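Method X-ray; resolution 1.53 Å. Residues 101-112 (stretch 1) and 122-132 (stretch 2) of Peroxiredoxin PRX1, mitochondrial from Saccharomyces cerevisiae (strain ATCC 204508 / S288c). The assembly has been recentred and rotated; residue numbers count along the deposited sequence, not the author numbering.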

# COMPACT_ATOMS: atom_id res chain seq x y z
N PHE A 101 -1.76 -14.09 -16.32
CA PHE A 101 -1.21 -13.57 -17.57
C PHE A 101 -0.63 -12.14 -17.51
O PHE A 101 -0.45 -11.52 -18.50
CB PHE A 101 -2.21 -13.74 -18.76
CG PHE A 101 -2.69 -15.17 -18.95
CD1 PHE A 101 -1.95 -16.06 -19.61
CD2 PHE A 101 -3.87 -15.59 -18.47
CE1 PHE A 101 -2.36 -17.37 -19.82
CE2 PHE A 101 -4.30 -16.89 -18.64
CZ PHE A 101 -3.52 -17.76 -19.31
N ARG A 102 -0.41 -11.68 -16.31
CA ARG A 102 0.18 -10.39 -16.02
C ARG A 102 -0.67 -9.22 -16.46
O ARG A 102 -0.16 -8.16 -16.56
CB ARG A 102 1.56 -10.21 -16.70
CG ARG A 102 2.55 -11.29 -16.65
CD ARG A 102 3.54 -11.13 -17.80
NE ARG A 102 4.33 -12.31 -17.88
CZ ARG A 102 5.63 -12.39 -18.00
NH1 ARG A 102 6.39 -11.34 -18.13
NH2 ARG A 102 6.13 -13.57 -17.99
N ASN A 103 -1.94 -9.45 -16.67
CA ASN A 103 -2.78 -8.38 -17.13
C ASN A 103 -2.90 -7.19 -16.13
O ASN A 103 -2.88 -6.07 -16.51
CB ASN A 103 -4.20 -8.91 -17.52
CG ASN A 103 -4.15 -10.04 -18.53
OD1 ASN A 103 -3.54 -9.95 -19.49
ND2 ASN A 103 -4.81 -11.07 -18.25
N VAL A 104 -3.09 -7.52 -14.86
CA VAL A 104 -3.21 -6.50 -13.83
C VAL A 104 -1.85 -5.80 -13.56
O VAL A 104 -1.78 -4.66 -13.38
CB VAL A 104 -3.86 -7.00 -12.51
CG1 VAL A 104 -3.97 -5.92 -11.44
CG2 VAL A 104 -5.20 -7.63 -12.80
N ALA A 105 -0.80 -6.59 -13.60
CA ALA A 105 0.53 -6.05 -13.42
C ALA A 105 0.85 -5.04 -14.51
O ALA A 105 1.43 -4.07 -14.29
CB ALA A 105 1.56 -7.17 -13.47
N PHE A 106 0.43 -5.38 -15.72
CA PHE A 106 0.60 -4.54 -16.89
C PHE A 106 -0.19 -3.24 -16.74
O PHE A 106 0.30 -2.20 -16.98
CB PHE A 106 0.18 -5.33 -18.15
CG PHE A 106 0.27 -4.55 -19.45
CD1 PHE A 106 1.46 -4.17 -19.99
CD2 PHE A 106 -0.87 -4.25 -20.12
CE1 PHE A 106 1.49 -3.47 -21.15
CE2 PHE A 106 -0.83 -3.58 -21.30
CZ PHE A 106 0.35 -3.18 -21.81
N LEU A 107 -1.42 -3.39 -16.25
CA LEU A 107 -2.28 -2.26 -16.02
C LEU A 107 -1.67 -1.28 -15.00
O LEU A 107 -1.90 -0.14 -15.05
CB LEU A 107 -3.66 -2.72 -15.56
CG LEU A 107 -4.66 -1.69 -15.11
CD1 LEU A 107 -5.14 -0.89 -16.31
CD2 LEU A 107 -5.83 -2.38 -14.45
N TYR A 108 -0.89 -1.85 -14.11
CA TYR A 108 -0.24 -1.07 -13.07
C TYR A 108 1.20 -0.66 -13.37
O TYR A 108 1.89 -0.25 -12.52
CB TYR A 108 -0.43 -1.70 -11.67
CG TYR A 108 -1.73 -1.28 -11.02
CD1 TYR A 108 -2.91 -1.81 -11.44
CD2 TYR A 108 -1.74 -0.34 -10.02
CE1 TYR A 108 -4.11 -1.40 -10.89
CE2 TYR A 108 -2.92 0.08 -9.47
CZ TYR A 108 -4.10 -0.46 -9.90
OH TYR A 108 -5.23 -0.04 -9.34
N ASP A 109 1.55 -0.83 -14.64
CA ASP A 109 2.83 -0.43 -15.20
C ASP A 109 4.09 -1.14 -14.69
O ASP A 109 5.15 -0.65 -14.85
CB ASP A 109 3.01 1.09 -15.08
CG ASP A 109 2.12 1.89 -16.03
OD1 ASP A 109 1.77 1.43 -17.07
OD2 ASP A 109 1.81 3.01 -15.73
N MET A 110 3.89 -2.30 -14.11
CA MET A 110 5.01 -3.06 -13.61
C MET A 110 5.71 -3.93 -14.65
O MET A 110 6.81 -4.34 -14.42
CB MET A 110 4.62 -3.88 -12.42
CG MET A 110 4.27 -2.99 -11.30
SD MET A 110 3.78 -3.93 -9.79
CE MET A 110 2.10 -4.49 -10.17
N VAL A 111 5.06 -4.16 -15.79
CA VAL A 111 5.62 -4.91 -16.89
C VAL A 111 5.19 -4.20 -18.19
O VAL A 111 4.26 -3.50 -18.18
CB VAL A 111 5.23 -6.38 -16.95
CG1 VAL A 111 5.81 -7.13 -15.79
CG2 VAL A 111 3.72 -6.55 -16.99
N ASP A 112 5.90 -4.43 -19.27
CA ASP A 112 5.62 -3.83 -20.55
C ASP A 112 4.83 -4.69 -21.52
O ASP A 112 4.61 -4.29 -22.62
CB ASP A 112 6.89 -3.35 -21.21
CG ASP A 112 7.55 -2.25 -20.43
OD1 ASP A 112 6.93 -1.24 -20.16
OD2 ASP A 112 8.65 -2.45 -20.07
N GLY A 122 12.86 -14.06 -15.67
CA GLY A 122 13.31 -12.76 -15.22
C GLY A 122 12.52 -11.54 -15.61
O GLY A 122 12.77 -10.48 -15.11
N SER A 123 11.55 -11.72 -16.48
CA SER A 123 10.72 -10.62 -16.92
C SER A 123 9.76 -10.12 -15.83
O SER A 123 9.16 -9.11 -15.96
CB SER A 123 9.92 -10.97 -18.20
OG SER A 123 9.15 -12.10 -18.01
N LEU A 124 9.64 -10.86 -14.75
CA LEU A 124 8.71 -10.49 -13.67
C LEU A 124 9.30 -9.86 -12.41
O LEU A 124 8.62 -9.59 -11.49
CB LEU A 124 7.86 -11.69 -13.26
CG LEU A 124 6.94 -12.18 -14.37
CD1 LEU A 124 6.34 -13.54 -14.06
CD2 LEU A 124 5.84 -11.15 -14.57
N LYS A 125 10.59 -9.63 -12.46
CA LYS A 125 11.29 -9.10 -11.32
C LYS A 125 10.79 -7.75 -10.90
O LYS A 125 10.99 -7.38 -9.81
CB LYS A 125 12.79 -9.00 -11.61
CG LYS A 125 13.46 -10.35 -11.71
CD LYS A 125 14.92 -10.26 -12.06
CE LYS A 125 15.17 -9.67 -13.43
NZ LYS A 125 16.35 -10.20 -14.22
N THR A 126 10.18 -7.05 -11.83
CA THR A 126 9.66 -5.71 -11.55
C THR A 126 8.26 -5.69 -10.93
O THR A 126 7.77 -4.66 -10.60
CB THR A 126 9.70 -4.82 -12.80
OG1 THR A 126 9.11 -5.51 -13.87
CG2 THR A 126 11.10 -4.53 -13.21
N VAL A 127 7.66 -6.86 -10.79
CA VAL A 127 6.31 -6.94 -10.22
C VAL A 127 6.44 -6.96 -8.71
O VAL A 127 6.26 -7.92 -8.08
CB VAL A 127 5.57 -8.14 -10.75
CG1 VAL A 127 4.15 -8.14 -10.20
CG2 VAL A 127 5.51 -8.05 -12.26
N ARG A 128 6.83 -5.82 -8.22
CA ARG A 128 7.17 -5.66 -6.83
C ARG A 128 6.76 -4.35 -6.18
O ARG A 128 7.22 -4.05 -5.13
CB ARG A 128 8.70 -5.78 -6.69
CG ARG A 128 9.24 -7.18 -6.56
CD ARG A 128 8.81 -7.82 -5.26
NE ARG A 128 9.57 -7.33 -4.12
CZ ARG A 128 9.34 -7.66 -2.86
NH1 ARG A 128 8.38 -8.48 -2.56
NH2 ARG A 128 10.08 -7.17 -1.90
N SER A 129 5.93 -3.61 -6.85
CA SER A 129 5.50 -2.35 -6.30
C SER A 129 4.41 -2.46 -5.26
O SER A 129 3.67 -3.34 -5.26
CB SER A 129 5.07 -1.38 -7.41
OG SER A 129 6.09 -1.17 -8.32
N VAL A 130 4.42 -1.49 -4.37
CA VAL A 130 3.40 -1.35 -3.36
C VAL A 130 2.75 0.02 -3.60
O VAL A 130 3.41 0.97 -3.70
CB VAL A 130 3.93 -1.42 -1.91
CG1 VAL A 130 2.80 -1.21 -0.89
CG2 VAL A 130 4.52 -2.78 -1.64
N PHE A 131 1.44 0.02 -3.71
CA PHE A 131 0.71 1.24 -3.92
C PHE A 131 -0.23 1.52 -2.74
O PHE A 131 -0.99 0.69 -2.41
CB PHE A 131 -0.16 1.13 -5.20
CG PHE A 131 0.59 0.73 -6.46
CD1 PHE A 131 0.86 -0.59 -6.77
CD2 PHE A 131 1.00 1.70 -7.37
CE1 PHE A 131 1.53 -0.93 -7.89
CE2 PHE A 131 1.68 1.32 -8.51
CZ PHE A 131 1.90 0.03 -8.76
N VAL A 132 -0.13 2.70 -2.13
CA VAL A 132 -1.04 3.11 -1.07
C VAL A 132 -2.08 3.98 -1.74
O VAL A 132 -1.75 4.95 -2.35
CB VAL A 132 -0.30 3.90 -0.03
CG1 VAL A 132 -1.26 4.35 1.06
CG2 VAL A 132 0.81 3.07 0.53

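Stretch 2 approaches a short helix, residues 103-107, together with the residue before it and the loop after it, burying 509 Å² summed over both sides. Its first residue, Gly122, makes no contact across the interface, but a CB at its backbone angles would be jammed against the preceding carbonyl oxygen. Glycine thus suits the start of the type I turn that runs to Lys125.

Ser123 provides the first polar link. Its CB points toward stretch 1, and with chi1 in the p well Ser123 OG accepts a hydrogen bond from Arg102 NH1 at 2.9 Å, with an N-H...O angle of 162°. A second, weak bond joins Arg102 NH2 to Ser123 OG at 3.4 Å. The hydroxyl lies near the plane of the guanidinium, where the N-H bonds point. Arg102 itself occupies the N-cap position of the helix, and its long side chain, extended through chi2 and chi3, carries the charge out to the serine.

Leu124 sends its CB sideways, yet the end of the side chain comes nearer. Leu124 CD2 lies over one face of the guanidinium, 3.6 Å from Arg102 NH1, and also 4.2 Å from Val111 CG1. A branched apolar group fits here because the face of a guanidinium, unlike its edge, offers no N-H to satisfy. Lys125 points away and stays exposed, as befits a charged residue.

Thr126 makes the shortest contact between the stretches: Thr126 OG1 donates a hydrogen bond to Met110 O over 2.6 Å. The p rotamer brings the hydroxyl to this carbonyl, so a small polar side chain anchors the loop after the helix to the second type I turn, Leu124 to Val127, which is closed by the bond from Val127 N to Leu124 O at 3.0 Å.

Val127 CA is 5.3 Å from Met110 CA, and the residue is buried among apolar neighbours. Val127 CG2 packs 3.7 Å from Val111 CG1, Val127 CG1 lies 4.2 Å from Met110 CE, and Ala105 CB is 4.2 Å from Val127 CG2 and 4.3 Å from Val127 CG1. The beta-branched side chain therefore fills space between the helix and the loop.

Arg128 turns its CB away, and its guanidinium is hydrogen-bonded elsewhere in the structure. Its backbone nonetheless passes near Met110, the residue of stretch 1 with the largest covered area. The flexible, unbranched thioether reaches along stretch 2, and Ser129 N makes a weak hydrogen bond to Met110 SD at 3.7 Å. The compact serine packs against the sulfur, Ser129 CB to Met110 SD being 3.7 Å.

Val130 points away, and the alternation of the strand turns Phe131 back toward stretch 1. In this buried site the flat Phe131 ring offers its face to the edge of Tyr108, with planes at 70° and Tyr108 CD2 3.9 Å from Phe131 CZ, and its own edge to Met110 SD, 4.2 Å from Phe131 CE1. Tyr108 OH is hydrogen-bonded elsewhere in the structure, so its polar end is satisfied despite burial.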